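Local structure of uncharacterized protein (Corynebacterium diphtheriae, 3LMM) at residues A73-T78 / I132-A137. The protein is of unknown function but is probably a transcriptional regulator, combining a Schlafen AlbA_2 domain with a region related to the C-terminal part of putative RecG helicases. Numbering follows the deposited sequence.
Sequences ACMANT and IYVAAA
Val134, the last residue of strand 128-134, meets Met75 and Ala76 in the last turn of helix 62-77, a helix-on-sheet contact within the Schlafen AlbA_2 region. Both methyls of the valine take part. CG1 lies against the start of the selenomethionine side chain, 3.4 Å from Met75 CG, while CG2 touches both Met75 and the next residue, 3.4 Å from Ala76 CB. Met75 CG stands anti to its backbone N (chi1 -158°), and beyond it the chain bends so that the selenium end leaves the valine. Met75 also touches Arg151 of strand 149-151, and its side chain lies about 9 Å from the bound cobalt ion.

Past the strand end the joining is mostly by backbone. Ala135 O receives a CA-H...O contact from Ala76 CA at 3.5 Å. Ala137 N then gives its hydrogen to Ala76 O across 2.8 Å, with an almost straight N-H...O angle of 172°. The donor is tilted 20° from the carbonyl plane, and Ala136 CA approaches the same oxygen in a longer C-H...O contact. Beside this bond the two alanine methyls, Ala76 CB and Ala137 CB, pack at 4.2 Å.

Both segments have further ties within the fold. Val134 pairs through its backbone with Gly82 and touches Leu84 with its side chain, both on strand 82-86, which lies beside strand 128-134 in the mixed sheet. On the helix, Cys74 forms a disulfide with Cys156, and the side-chain amide of Asn77 bonds through OD1 to Ile141 N and through ND2 to Arg149 O. A water completes the link between helix end and loop, donating to Ala76 O at 3.0 Å and to Ala137 O at 2.7 Å.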
loop_
_atom_site.group_PDB
_atom_site.type_symbol
_atom_site.label_atom_id
_atom_site.label_comp_id
_atom_site.label_asym_id
_atom_site.label_seq_id
_atom_site.Cartn_x
_atom_site.Cartn_y
_atom_site.Cartn_z
ATOM N N ALA A 73 -10.198 10.735 -2.273
ATOM C CA ALA A 73 -9.583 10.734 -0.961
ATOM C C ALA A 73 -10.260 11.793 -0.070
ATOM O O ALA A 73 -10.404 11.576 1.126
ATOM C CB ALA A 73 -8.087 10.990 -1.059
ATOM N N CYS A 74 -10.682 12.934 -0.618
ATOM C CA CYS A 74 -11.351 13.920 0.245
ATOM C C CYS A 74 -12.561 13.280 0.841
ATOM O O CYS A 74 -12.781 13.319 2.047
ATOM C CB CYS A 74 -11.872 15.133 -0.518
ATOM S SG CYS A 74 -10.765 16.550 -0.450
HETATM N N MSE A 75 -13.357 12.703 -0.046
HETATM C CA MSE A 75 -14.595 12.082 0.337
HETATM C C MSE A 75 -14.378 10.998 1.358
HETATM O O MSE A 75 -14.795 11.131 2.508
HETATM C CB MSE A 75 -15.280 11.505 -0.889
HETATM C CG MSE A 75 -16.753 11.334 -0.692
HETATM SE SE MSE A 75 -17.658 13.020 -0.531
HETATM C CE MSE A 75 -17.679 13.211 1.379
ATOM N N ALA A 76 -13.715 9.927 0.935
ATOM C CA ALA A 76 -13.446 8.806 1.820
ATOM C C ALA A 76 -12.920 9.261 3.176
ATOM O O ALA A 76 -13.140 8.591 4.179
ATOM C CB ALA A 76 -12.456 7.847 1.157
ATOM N N ASN A 77 -12.238 10.401 3.206
ATOM C CA ASN A 77 -11.698 10.916 4.458
ATOM C C ASN A 77 -12.721 11.618 5.306
ATOM O O ASN A 77 -12.541 11.729 6.504
ATOM C CB ASN A 77 -10.565 11.905 4.219
ATOM C CG ASN A 77 -9.298 11.237 3.794
ATOM O OD1 ASN A 77 -8.948 10.175 4.303
ATOM N ND2 ASN A 77 -8.579 11.861 2.866
ATOM N N THR A 78 -13.776 12.139 4.706
ATOM C CA THR A 78 -14.766 12.817 5.527
ATOM C C THR A 78 -15.732 11.750 6.021
ATOM O O THR A 78 -16.114 10.853 5.267
ATOM C CB THR A 78 -15.560 13.855 4.741
ATOM O OG1 THR A 78 -16.879 13.353 4.532
ATOM C CG2 THR A 78 -14.944 14.107 3.397
ATOM N N ILE A 132 -19.701 8.133 -8.895
ATOM C CA ILE A 132 -18.736 7.442 -8.068
ATOM C C ILE A 132 -19.168 7.472 -6.611
ATOM O O ILE A 132 -19.348 8.543 -6.021
ATOM C CB ILE A 132 -17.353 8.059 -8.161
ATOM C CG1 ILE A 132 -16.855 8.011 -9.586
ATOM C CG2 ILE A 132 -16.416 7.286 -7.272
ATOM C CD1 ILE A 132 -15.513 8.635 -9.757
ATOM N N TYR A 133 -19.333 6.288 -6.032
ATOM C CA TYR A 133 -19.751 6.179 -4.649
ATOM C C TYR A 133 -18.564 5.786 -3.793
ATOM O O TYR A 133 -18.028 4.676 -3.904
ATOM C CB TYR A 133 -20.866 5.141 -4.516
ATOM C CG TYR A 133 -22.121 5.517 -5.260
ATOM C CD1 TYR A 133 -22.925 6.565 -4.821
ATOM C CD2 TYR A 133 -22.469 4.874 -6.446
ATOM C CE1 TYR A 133 -24.048 6.967 -5.551
ATOM C CE2 TYR A 133 -23.586 5.270 -7.187
ATOM C CZ TYR A 133 -24.369 6.318 -6.739
ATOM O OH TYR A 133 -25.458 6.729 -7.486
ATOM N N VAL A 134 -18.143 6.706 -2.939
ATOM C CA VAL A 134 -17.017 6.437 -2.073
ATOM C C VAL A 134 -17.467 6.356 -0.612
ATOM O O VAL A 134 -18.165 7.235 -0.115
ATOM C CB VAL A 134 -15.884 7.496 -2.329
ATOM C CG1 VAL A 134 -16.482 8.760 -2.904
ATOM C CG2 VAL A 134 -15.097 7.779 -1.060
ATOM N N ALA A 135 -17.094 5.258 0.047
ATOM C CA ALA A 135 -17.441 5.003 1.445
ATOM C C ALA A 135 -16.396 5.579 2.387
ATOM O O ALA A 135 -15.247 5.782 1.994
ATOM C CB ALA A 135 -17.572 3.507 1.676
ATOM N N ALA A 136 -16.800 5.841 3.627
ATOM C CA ALA A 136 -15.894 6.389 4.630
ATOM C C ALA A 136 -14.753 5.407 4.875
ATOM O O ALA A 136 -14.980 4.212 5.081
ATOM C CB ALA A 136 -16.646 6.642 5.917
ATOM N N ALA A 137 -13.527 5.920 4.848
ATOM C CA ALA A 137 -12.340 5.100 5.047
ATOM C C ALA A 137 -12.174 4.728 6.502
ATOM O O ALA A 137 -12.519 5.505 7.382
ATOM C CB ALA A 137 -11.109 5.851 4.571
HETATM O O HOH W 1 -13.552 7.925 7.051
#